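Local coordinates for protein 3-oxo-tetronate kinase (Haemophilus influenzae, PDB 1YZY) that phosphorylates 3-oxo-tetronate to 3-oxo-tetronate 4-phosphate at the expense of ATP, as a member of the four-carbon acid sugar kinase family, at residues A[16-21]-A[219-224]; A[31-36]-A[66-71]; A[155-158]-A[162-165]; A[278-283]-A[328-333]. One frame throughout, in Å; residues are numbered along the deposited sequence.

Contact 1. Residues A[16-21]-A[219-224]; sequences ASFLVE and GGSGLG
Phe18 and Leu19, near the end of helix 9-20, meet Ser221 and Gly224 in the first turn of helix 221-232. The backbones come close for two helices in contact: the CA atoms of Phe18 and Ser221 are 7.1 Å apart, and those of Leu19 and Gly224 6.9 Å. The small residues on the 219-224 side permit this.

Two separate touches make the interface, and neither is a hydrogen bond. The ring of Phe18 meets the methylene of Ser221 obliquely, with CD2 at 3.5 Å and CE2 at 3.8 Å from Ser221 CB. One turn further along helix 221-232 a backbone group takes over: Leu19 CD2 rests 3.3 Å from the carbonyl O of Gly224, a residue that presents bare backbone to the leucine. A chi1 of -62° sets Ser221 OG beside its own backbone N, where it is hydrogen-bonded to OD2 of Asp14, one turn before Phe18, so helix 9-20 supplies both an apolar and a polar partner to the same serine.

The contact is buried in the sugar-binding N-terminal domain, where helix 221-232 leaves strand 216-219. Leu19 also packs on strands 26-30 and 43-47, Phe18 touches the loop residues Leu115 and Asn118, and Tyr78 of strand 77-80 hydrogen-bonds through its hydroxyl to Gly220 O.

Contact 2. Residues A[31-36]-A[66-71]; sequences GVPTQS and YQWLKE
Pro33 lies over one face of the indole of Trp68 in a proline-aromatic CH-pi contact near the protein surface, where the loop after strand 26-30 passes over the last turns of helix 55-71. Its CG stands 3.9 Å from the centroid of the six-membered ring and 13° off the ring normal, close to straight above it. The proline ring extends back across the fused bond, with CB 3.6 Å from Trp68 CE2. Trp68 CG is anti to the backbone N (chi1 -173°), which sends the indole from the helix toward the loop.

The indole edge makes a second, polar attachment. Trp68 NE1 gives a weak hydrogen bond of 3.4 Å to Gln35 O, bent to 142° at the hydrogen, with the oxygen near the ring plane. Face and edge together limit how the indole can turn. At the root of the side chain, Val32 CG1 adds a looser apolar touch, 4.2 Å from Trp68 CB.

Trp68 itself is buried, reaching Ile44 and Ile46 of strand 43-47 as well as Leu37. This is layered alpha/beta construction: a helix packed on a strand through its large side chains, with a connecting loop laid over the tryptophan.

Contact 3. Residues A[155-158]-A[162-165]; sequences LMDA and GKTG
Asp157 and Thr164 are joined by two direct hydrogen bonds that converge on one carboxylate oxygen. Thr164 N donates to Asp157 OD1 at 2.9 Å, using the syn lone pair of that oxygen, with an angle of 141° at the hydrogen. The hydroxyl of the same threonine donates too, Thr164 OG1 to Asp157 OD1 at 2.8 Å, but it arrives from above, 40° out of the carboxylate plane. The two donors thus come from different directions and restrain the rotation of the carboxylate. Thr164 OG1 is placed for this by a chi1 of -42°, which sets it beside its own backbone N.

Water carries the next layer of polar contact. One molecule bridges the other carboxylate oxygen to the strand, donating to Asp157 OD2 at 2.8 Å and to Thr164 O at 3.2 Å. A second sits between the carbonyl oxygens of Asp157 and Gly162, with Lys163 NZ as a weak donor.

The charge pairing is loose: Lys163 NZ stays 4.5 Å from Asp157 OD2, beyond a salt bridge, so any attraction is probably modest.

Van der Waals contact comes from Met156, whose CG lies 3.3 Å from Thr164 OG1 before the chain bends at chi2 and takes its end away.

Together these contacts tie the end of helix 152-159 to the start of strand 164-167 across a short turn. That strand is an outer one of a three-stranded parallel sheet; Met156 and Thr164 both pack on Tyr193 of the central strand 193-196 and on Ile111 of strand 109-111.

Contact 4. Residues A[278-283]-A[328-333]; sequences EQAIHN and SHAIEN
A close alanine-to-alanine helix contact, Ala280 against Ala330, joins the short helix 277-282 to the long helix 324-345 in the nucleotide-binding C-terminal domain. With only methyl groups between them the backbones approach tightly, the two CA atoms lying 5.2 Å apart. Ala280 CB and Ala330 CB touch at 3.6 Å, and Ala280 CB also comes to 4.0 Å from Ala330 O, a carbonyl that accepts a hydrogen bond from Thr334 OG1 one turn later.

Ile281 adds a second, smaller touch. Its CG1 lies beside the backbone N (chi1 -49°) and reaches 3.6 Å from Ala330 CB, so the Ala330 methyl meets both neighbouring residues of the short helix. No hydrogen bond crosses between the segments; the interface is small and its side-chain contacts are apolar. Leu275, in the loop before helix 277-282, also touches Ala280. The side chain of Ala330 is about 11 Å from that of Glu356, which probably binds ATP as in related kinases, so the contact is near that probable site but not part of it.

Polar side chains bond within 278-283 instead. His282 ND1 makes a weak hydrogen bond of 3.0 Å to Glu278 OE2, which lies in the plane of the imidazole, while Ile281 CB lies above one ring face, displaced toward its rim. Asn283, the first residue past the helix, turns its amide back along it: ND2 donates to Gln279 OE1 at 2.9 Å, nearly straight at 165° and tilted 34° from the acceptor's carbonyl plane, while Asn283 OD1 accepts from Asn285 N.

Contacts 1, 2 and 3 belong to the sugar-binding half, with 2 and 3 both nested in the chain between the two segments of contact 1; contact 4 lies in the nucleotide-binding half, its centre 52 Å from that of contact 3. Contact 1 is buried, contact 2 is at the surface, and 3 and 4 are intermediate. Contact 4 sets alanine on alanine, contact 1 large side chains against a serine and a glycine; neither has a hydrogen bond between its segments. Contact 2 sets a loop on an aromatic ring, and contact 3 is mainly polar and partly hydrated. Leu19 and Trp68 pack on alternate residues of strand 43-47, consistent with its two faces.

Contact 1. Residues A[16-21]-A[219-224]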
loop_
_atom_site.group_PDB
_atom_site.type_symbol
_atom_site.label_atom_id
_atom_site.label_comp_id
_atom_site.label_asym_id
_atom_site.label_seq_id
_atom_site.Cartn_x
_atom_site.Cartn_y
_atom_site.Cartn_z
ATOM N N ALA A 16 -3.702 -1.739 3.661
ATOM C CA ALA A 16 -4.759 -2.443 2.931
ATOM C C ALA A 16 -4.556 -3.954 2.987
ATOM O O ALA A 16 -5.527 -4.708 3.086
ATOM C CB ALA A 16 -4.824 -1.962 1.487
ATOM N N SER A 17 -3.306 -4.391 2.874
ATOM C CA SER A 17 -2.987 -5.811 2.973
ATOM C C SER A 17 -3.276 -6.265 4.403
ATOM O O SER A 17 -3.777 -7.366 4.624
ATOM C CB SER A 17 -1.514 -6.062 2.652
ATOM O OG SER A 17 -1.347 -6.522 1.318
ATOM N N PHE A 18 -2.935 -5.416 5.369
ATOM C CA PHE A 18 -3.168 -5.724 6.771
ATOM C C PHE A 18 -4.642 -5.897 7.079
ATOM O O PHE A 18 -5.021 -6.799 7.818
ATOM C CB PHE A 18 -2.549 -4.657 7.683
ATOM C CG PHE A 18 -1.174 -5.013 8.164
ATOM C CD1 PHE A 18 -0.957 -6.202 8.853
ATOM C CD2 PHE A 18 -0.093 -4.180 7.913
ATOM C CE1 PHE A 18 0.315 -6.561 9.286
ATOM C CE2 PHE A 18 1.196 -4.525 8.342
ATOM C CZ PHE A 18 1.398 -5.721 9.031
ATOM N N LEU A 19 -5.477 -5.037 6.513
ATOM C CA LEU A 19 -6.907 -5.130 6.741
ATOM C C LEU A 19 -7.464 -6.435 6.189
ATOM O O LEU A 19 -8.350 -7.038 6.794
ATOM C CB LEU A 19 -7.628 -3.934 6.115
ATOM C CG LEU A 19 -7.226 -2.564 6.673
ATOM C CD1 LEU A 19 -7.965 -1.462 5.929
ATOM C CD2 LEU A 19 -7.522 -2.489 8.168
ATOM N N VAL A 20 -6.924 -6.871 5.051
ATOM C CA VAL A 20 -7.354 -8.107 4.384
ATOM C C VAL A 20 -6.840 -9.360 5.101
ATOM O O VAL A 20 -7.547 -10.361 5.214
ATOM C CB VAL A 20 -6.900 -8.123 2.884
ATOM C CG1 VAL A 20 -7.111 -9.506 2.255
ATOM C CG2 VAL A 20 -7.689 -7.095 2.100
ATOM N N GLU A 21 -5.579 -9.322 5.514
ATOM C CA GLU A 21 -4.961 -10.425 6.226
ATOM C C GLU A 21 -5.588 -10.607 7.613
ATOM O O GLU A 21 -5.249 -11.542 8.345
ATOM C CB GLU A 21 -3.453 -10.187 6.341
ATOM C CG GLU A 21 -2.718 -10.349 5.016
ATOM C CD GLU A 21 -2.963 -11.713 4.379
ATOM O OE1 GLU A 21 -2.200 -12.655 4.670
ATOM O OE2 GLU A 21 -3.918 -11.848 3.591
ATOM N N GLY A 219 -2.660 6.671 12.875
ATOM C CA GLY A 219 -1.541 5.795 13.156
ATOM C C GLY A 219 -0.924 5.167 11.928
ATOM O O GLY A 219 -1.159 5.615 10.808
ATOM N N GLY A 220 -0.059 4.183 12.151
ATOM C CA GLY A 220 0.569 3.472 11.053
ATOM C C GLY A 220 -0.316 2.296 10.674
ATOM O O GLY A 220 -1.542 2.422 10.648
ATOM N N SER A 221 0.287 1.153 10.367
ATOM C CA SER A 221 -0.503 -0.023 10.008
ATOM C C SER A 221 -0.846 -0.884 11.225
ATOM O O SER A 221 -1.820 -1.636 11.202
ATOM C CB SER A 221 0.241 -0.870 8.988
ATOM O OG SER A 221 0.469 -0.151 7.793
ATOM N N GLY A 222 -0.008 -0.805 12.260
ATOM C CA GLY A 222 -0.218 -1.579 13.470
ATOM C C GLY A 222 -1.611 -1.543 14.065
ATOM O O GLY A 222 -2.207 -2.593 14.305
ATOM N N LEU A 223 -2.130 -0.355 14.346
ATOM C CA LEU A 223 -3.465 -0.248 14.929
ATOM C C LEU A 223 -4.549 -0.705 13.977
ATOM O O LEU A 223 -5.506 -1.371 14.389
ATOM C CB LEU A 223 -3.760 1.188 15.373
ATOM C CG LEU A 223 -5.183 1.442 15.876
ATOM C CD1 LEU A 223 -5.456 0.611 17.127
ATOM C CD2 LEU A 223 -5.377 2.915 16.165
ATOM N N GLY A 224 -4.430 -0.279 12.722
ATOM C CA GLY A 224 -5.410 -0.633 11.711
ATOM C C GLY A 224 -5.588 -2.126 11.598
ATOM O O GLY A 224 -6.704 -2.594 11.379
#

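Contact 2. Residues A[31-36]-A[66-71]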
loop_
_atom_site.group_PDB
_atom_site.type_symbol
_atom_site.label_atom_id
_atom_site.label_comp_id
_atom_site.label_asym_id
_atom_site.label_seq_id
_atom_site.Cartn_x
_atom_site.Cartn_y
_atom_site.Cartn_z
ATOM N N GLY A 31 -6.000 7.783 -5.304
ATOM C CA GLY A 31 -6.447 9.147 -5.533
ATOM C C GLY A 31 -7.931 9.216 -5.233
ATOM O O GLY A 31 -8.582 8.178 -5.160
ATOM N N VAL A 32 -8.470 10.411 -4.997
ATOM C CA VAL A 32 -9.903 10.541 -4.713
ATOM C C VAL A 32 -10.708 10.240 -5.981
ATOM O O VAL A 32 -10.512 10.885 -7.012
ATOM C CB VAL A 32 -10.273 11.953 -4.206
ATOM C CG1 VAL A 32 -11.765 12.025 -3.873
ATOM C CG2 VAL A 32 -9.446 12.302 -2.989
ATOM N N PRO A 33 -11.605 9.239 -5.922
ATOM C CA PRO A 33 -12.452 8.823 -7.048
ATOM C C PRO A 33 -13.506 9.847 -7.457
ATOM O O PRO A 33 -14.020 10.583 -6.612
ATOM C CB PRO A 33 -13.111 7.546 -6.520
ATOM C CG PRO A 33 -12.119 7.044 -5.501
ATOM C CD PRO A 33 -11.744 8.297 -4.798
ATOM N N THR A 34 -13.802 9.906 -8.753
ATOM C CA THR A 34 -14.813 10.829 -9.274
ATOM C C THR A 34 -16.161 10.136 -9.491
ATOM O O THR A 34 -17.172 10.792 -9.748
ATOM C CB THR A 34 -14.356 11.528 -10.582
ATOM O OG1 THR A 34 -13.967 10.551 -11.559
ATOM C CG2 THR A 34 -13.181 12.460 -10.301
ATOM N N GLN A 35 -16.164 8.810 -9.363
ATOM C CA GLN A 35 -17.372 7.996 -9.511
ATOM C C GLN A 35 -17.582 7.140 -8.251
ATOM O O GLN A 35 -16.623 6.651 -7.648
ATOM C CB GLN A 35 -17.269 7.073 -10.739
ATOM C CG GLN A 35 -17.234 7.777 -12.099
ATOM C CD GLN A 35 -18.542 8.480 -12.451
ATOM O OE1 GLN A 35 -18.538 9.614 -12.936
ATOM N NE2 GLN A 35 -19.665 7.798 -12.233
ATOM N N SER A 36 -18.845 6.929 -7.897
ATOM C CA SER A 36 -19.221 6.136 -6.732
ATOM C C SER A 36 -18.720 4.694 -6.814
ATOM O O SER A 36 -18.445 4.179 -7.904
ATOM C CB SER A 36 -20.744 6.122 -6.587
ATOM O OG SER A 36 -21.283 7.436 -6.560
ATOM N N TYR A 66 -12.221 12.067 2.484
ATOM C CA TYR A 66 -13.198 11.851 3.544
ATOM C C TYR A 66 -14.623 11.994 3.034
ATOM O O TYR A 66 -15.504 11.216 3.403
ATOM C CB TYR A 66 -12.965 12.853 4.686
ATOM C CG TYR A 66 -14.190 13.088 5.548
ATOM C CD1 TYR A 66 -14.569 12.167 6.525
ATOM C CD2 TYR A 66 -15.018 14.193 5.331
ATOM C CE1 TYR A 66 -15.750 12.337 7.256
ATOM C CE2 TYR A 66 -16.199 14.367 6.053
ATOM C CZ TYR A 66 -16.556 13.434 7.014
ATOM O OH TYR A 66 -17.723 13.601 7.724
ATOM N N GLN A 67 -14.864 13.041 2.254
ATOM C CA GLN A 67 -16.199 13.305 1.726
ATOM C C GLN A 67 -16.654 12.158 0.842
ATOM O O GLN A 67 -17.817 11.751 0.889
ATOM C CB GLN A 67 -16.221 14.634 0.968
ATOM C CG GLN A 67 -17.607 15.088 0.563
ATOM C CD GLN A 67 -18.532 15.300 1.744
ATOM O OE1 GLN A 67 -19.725 15.007 1.671
ATOM N NE2 GLN A 67 -17.992 15.835 2.833
ATOM N N TRP A 68 -15.726 11.627 0.051
ATOM C CA TRP A 68 -16.038 10.504 -0.822
ATOM C C TRP A 68 -16.304 9.258 0.026
ATOM O O TRP A 68 -17.338 8.609 -0.123
ATOM C CB TRP A 68 -14.897 10.239 -1.806
ATOM C CG TRP A 68 -15.265 9.203 -2.823
ATOM C CD1 TRP A 68 -15.933 9.410 -3.990
ATOM C CD2 TRP A 68 -15.035 7.792 -2.736
ATOM N NE1 TRP A 68 -16.143 8.219 -4.635
ATOM C CE2 TRP A 68 -15.602 7.207 -3.888
ATOM C CE3 TRP A 68 -14.409 6.964 -1.793
ATOM C CZ2 TRP A 68 -15.565 5.829 -4.126
ATOM C CZ3 TRP A 68 -14.372 5.596 -2.028
ATOM C CH2 TRP A 68 -14.947 5.042 -3.188
ATOM N N LEU A 69 -15.349 8.904 0.884
ATOM C CA LEU A 69 -15.507 7.749 1.766
ATOM C C LEU A 69 -16.846 7.838 2.509
ATOM O O LEU A 69 -17.551 6.839 2.659
ATOM C CB LEU A 69 -14.335 7.669 2.758
ATOM C CG LEU A 69 -12.976 7.280 2.156
ATOM C CD1 LEU A 69 -11.858 7.747 3.062
ATOM C CD2 LEU A 69 -12.872 5.776 1.894
ATOM N N LYS A 70 -17.199 9.043 2.948
ATOM C CA LYS A 70 -18.454 9.291 3.647
ATOM C C LYS A 70 -19.644 9.019 2.724
ATOM O O LYS A 70 -20.600 8.342 3.112
ATOM C CB LYS A 70 -18.513 10.748 4.128
ATOM C CG LYS A 70 -19.768 11.089 4.922
ATOM C CD LYS A 70 -19.971 12.588 5.037
ATOM C CE LYS A 70 -21.057 12.936 6.050
ATOM N NZ LYS A 70 -22.343 12.251 5.774
ATOM N N GLU A 71 -19.606 9.602 1.525
ATOM C CA GLU A 71 -20.675 9.421 0.549
ATOM C C GLU A 71 -20.825 7.958 0.162
ATOM O O GLU A 71 -21.915 7.520 -0.220
ATOM C CB GLU A 71 -20.419 10.252 -0.713
ATOM C CG GLU A 71 -20.615 11.759 -0.538
ATOM C CD GLU A 71 -20.314 12.563 -1.802
ATOM O OE1 GLU A 71 -21.007 13.575 -2.041
ATOM O OE2 GLU A 71 -19.379 12.196 -2.548
#

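Contact 3. Residues A[155-158]-A[162-165]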
loop_
_atom_site.group_PDB
_atom_site.type_symbol
_atom_site.label_atom_id
_atom_site.label_comp_id
_atom_site.label_asym_id
_atom_site.label_seq_id
_atom_site.Cartn_x
_atom_site.Cartn_y
_atom_site.Cartn_z
ATOM N N LEU A 155 6.575 16.105 18.968
ATOM C CA LEU A 155 6.525 16.141 17.510
ATOM C C LEU A 155 5.153 16.603 17.048
ATOM O O LEU A 155 5.043 17.441 16.152
ATOM C CB LEU A 155 6.810 14.759 16.925
ATOM C CG LEU A 155 8.233 14.254 17.054
ATOM C CD1 LEU A 155 8.287 12.809 16.611
ATOM C CD2 LEU A 155 9.184 15.133 16.243
ATOM N N MET A 156 4.106 16.047 17.643
ATOM C CA MET A 156 2.760 16.429 17.259
ATOM C C MET A 156 2.424 17.865 17.661
ATOM O O MET A 156 1.771 18.591 16.902
ATOM C CB MET A 156 1.731 15.459 17.848
ATOM C CG MET A 156 0.282 15.778 17.447
ATOM S SD MET A 156 -0.109 15.594 15.695
ATOM C CE MET A 156 -1.873 15.927 15.731
ATOM N N ASP A 157 2.861 18.268 18.851
ATOM C CA ASP A 157 2.589 19.612 19.361
ATOM C C ASP A 157 3.159 20.705 18.471
ATOM O O ASP A 157 2.600 21.798 18.382
ATOM C CB ASP A 157 3.148 19.783 20.780
ATOM C CG ASP A 157 2.228 19.229 21.863
ATOM O OD1 ASP A 157 1.103 18.765 21.564
ATOM O OD2 ASP A 157 2.644 19.269 23.037
ATOM N N ALA A 158 4.306 20.427 17.870
ATOM C CA ALA A 158 4.962 21.377 16.987
ATOM C C ALA A 158 4.111 21.746 15.770
ATOM O O ALA A 158 4.070 22.908 15.366
ATOM C CB ALA A 158 6.283 20.812 16.534
ATOM N N GLY A 162 -3.782 21.828 18.679
ATOM C CA GLY A 162 -4.109 21.439 20.042
ATOM C C GLY A 162 -2.933 20.845 20.802
ATOM O O GLY A 162 -1.781 20.936 20.351
ATOM N N LYS A 163 -3.225 20.255 21.964
ATOM C CA LYS A 163 -2.201 19.637 22.819
ATOM C C LYS A 163 -2.278 18.109 22.875
ATOM O O LYS A 163 -3.365 17.533 22.975
ATOM C CB LYS A 163 -2.250 20.232 24.229
ATOM C CG LYS A 163 -1.864 21.709 24.266
ATOM C CD LYS A 163 -0.445 21.907 23.761
ATOM C CE LYS A 163 -0.085 23.373 23.694
ATOM N NZ LYS A 163 1.293 23.535 23.162
ATOM N N THR A 164 -1.110 17.476 22.857
ATOM C CA THR A 164 -0.989 16.021 22.855
ATOM C C THR A 164 -0.675 15.377 24.219
ATOM O O THR A 164 0.289 15.760 24.892
ATOM C CB THR A 164 0.094 15.591 21.834
ATOM O OG1 THR A 164 -0.044 16.368 20.637
ATOM C CG2 THR A 164 -0.043 14.119 21.485
ATOM N N GLY A 165 -1.487 14.389 24.601
ATOM C CA GLY A 165 -1.297 13.683 25.862
ATOM C C GLY A 165 -0.681 12.306 25.699
ATOM O O GLY A 165 -0.204 11.965 24.618
HETATM O O HOH W 1 1.218 18.767 25.435
HETATM O O HOH W 2 0.415 22.667 20.064
#

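Contact 4. Residues A[278-283]-A[328-333]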
loop_
_atom_site.group_PDB
_atom_site.type_symbol
_atom_site.label_atom_id
_atom_site.label_comp_id
_atom_site.label_asym_id
_atom_site.label_seq_id
_atom_site.Cartn_x
_atom_site.Cartn_y
_atom_site.Cartn_z
ATOM N N GLU A 278 16.097 -3.283 -29.241
ATOM C CA GLU A 278 16.382 -2.752 -30.576
ATOM C C GLU A 278 15.115 -2.797 -31.442
ATOM O O GLU A 278 14.849 -1.889 -32.229
ATOM C CB GLU A 278 17.493 -3.579 -31.235
ATOM C CG GLU A 278 18.438 -2.809 -32.169
ATOM C CD GLU A 278 17.858 -2.493 -33.547
ATOM O OE1 GLU A 278 16.856 -3.122 -33.961
ATOM O OE2 GLU A 278 18.431 -1.615 -34.230
ATOM N N GLN A 279 14.367 -3.886 -31.315
ATOM C CA GLN A 279 13.138 -4.086 -32.069
ATOM C C GLN A 279 11.988 -3.234 -31.547
ATOM O O GLN A 279 11.077 -2.880 -32.298
ATOM C CB GLN A 279 12.727 -5.558 -32.023
ATOM C CG GLN A 279 13.610 -6.498 -32.820
ATOM C CD GLN A 279 13.353 -6.409 -34.308
ATOM O OE1 GLN A 279 12.344 -6.906 -34.803
ATOM N NE2 GLN A 279 14.276 -5.787 -35.034
ATOM N N ALA A 280 12.002 -2.958 -30.247
ATOM C CA ALA A 280 10.949 -2.158 -29.626
ATOM C C ALA A 280 10.928 -0.733 -30.176
ATOM O O ALA A 280 9.872 -0.096 -30.251
ATOM C CB ALA A 280 11.123 -2.146 -28.111
ATOM N N ILE A 281 12.102 -0.235 -30.549
ATOM C CA ILE A 281 12.227 1.112 -31.085
ATOM C C ILE A 281 12.113 1.121 -32.624
ATOM O O ILE A 281 11.471 2.048 -33.116
ATOM C CB ILE A 281 13.617 1.715 -30.764
ATOM C CG1 ILE A 281 13.956 1.528 -29.287
ATOM C CG2 ILE A 281 13.624 3.199 -31.084
ATOM C CD1 ILE A 281 15.346 1.990 -28.920
ATOM N N HIS A 282 12.700 0.173 -33.356
ATOM C CA HIS A 282 12.634 0.299 -34.814
ATOM C C HIS A 282 11.627 -0.589 -35.525
ATOM O O HIS A 282 11.223 -0.178 -36.613
ATOM C CB HIS A 282 14.008 -0.087 -35.366
ATOM C CG HIS A 282 15.048 0.868 -34.880
ATOM N ND1 HIS A 282 16.310 0.463 -34.500
ATOM C CD2 HIS A 282 15.026 2.212 -34.739
ATOM C CE1 HIS A 282 17.020 1.518 -34.145
ATOM N NE2 HIS A 282 16.263 2.592 -34.281
ATOM N N ASN A 283 11.245 -1.755 -35.022
ATOM C CA ASN A 283 10.263 -2.538 -35.776
ATOM C C ASN A 283 8.866 -2.063 -35.360
ATOM O O ASN A 283 8.491 -2.148 -34.186
ATOM C CB ASN A 283 10.460 -4.015 -35.407
ATOM C CG ASN A 283 9.507 -4.946 -36.147
ATOM O OD1 ASN A 283 8.552 -4.508 -36.795
ATOM N ND2 ASN A 283 9.765 -6.246 -36.053
ATOM N N SER A 328 13.997 2.867 -22.045
ATOM C CA SER A 328 12.970 2.799 -21.014
ATOM C C SER A 328 11.583 2.975 -21.639
ATOM O O SER A 328 10.638 2.266 -21.291
ATOM C CB SER A 328 13.227 3.893 -19.973
ATOM O OG SER A 328 12.287 3.848 -18.914
ATOM N N HIS A 329 11.471 3.924 -22.566
ATOM C CA HIS A 329 10.209 4.211 -23.244
ATOM C C HIS A 329 9.755 3.087 -24.160
ATOM O O HIS A 329 8.587 2.709 -24.152
ATOM C CB HIS A 329 10.319 5.497 -24.067
ATOM C CG HIS A 329 9.959 6.739 -23.311
ATOM N ND1 HIS A 329 8.659 7.063 -22.989
ATOM C CD2 HIS A 329 10.726 7.752 -22.847
ATOM C CE1 HIS A 329 8.640 8.224 -22.360
ATOM N NE2 HIS A 329 9.883 8.664 -22.261
ATOM N N ALA A 330 10.676 2.594 -24.982
ATOM C CA ALA A 330 10.383 1.515 -25.918
ATOM C C ALA A 330 9.737 0.343 -25.189
ATOM O O ALA A 330 8.695 -0.153 -25.609
ATOM C CB ALA A 330 11.658 1.071 -26.611
ATOM N N ILE A 331 10.362 -0.072 -24.087
ATOM C CA ILE A 331 9.883 -1.175 -23.253
ATOM C C ILE A 331 8.514 -0.880 -22.625
ATOM O O ILE A 331 7.626 -1.730 -22.642
ATOM C CB ILE A 331 10.913 -1.501 -22.137
ATOM C CG1 ILE A 331 12.204 -2.025 -22.763
ATOM C CG2 ILE A 331 10.359 -2.538 -21.171
ATOM C CD1 ILE A 331 13.336 -2.211 -21.789
ATOM N N GLU A 332 8.367 0.303 -22.035
ATOM C CA GLU A 332 7.115 0.714 -21.404
ATOM C C GLU A 332 5.959 0.864 -22.389
ATOM O O GLU A 332 4.831 0.483 -22.089
ATOM C CB GLU A 332 7.309 2.028 -20.652
ATOM C CG GLU A 332 8.109 1.902 -19.364
ATOM C CD GLU A 332 8.428 3.251 -18.732
ATOM O OE1 GLU A 332 7.675 4.227 -18.957
ATOM O OE2 GLU A 332 9.436 3.330 -17.998
ATOM N N ASN A 333 6.224 1.493 -23.529
ATOM C CA ASN A 333 5.200 1.681 -24.549
ATOM C C ASN A 333 4.760 0.337 -25.121
ATOM O O ASN A 333 3.589 0.155 -25.457
ATOM C CB ASN A 333 5.720 2.568 -25.688
ATOM C CG ASN A 333 5.737 4.043 -25.332
ATOM O OD1 ASN A 333 4.809 4.559 -24.703
ATOM N ND2 ASN A 333 6.780 4.739 -25.767
#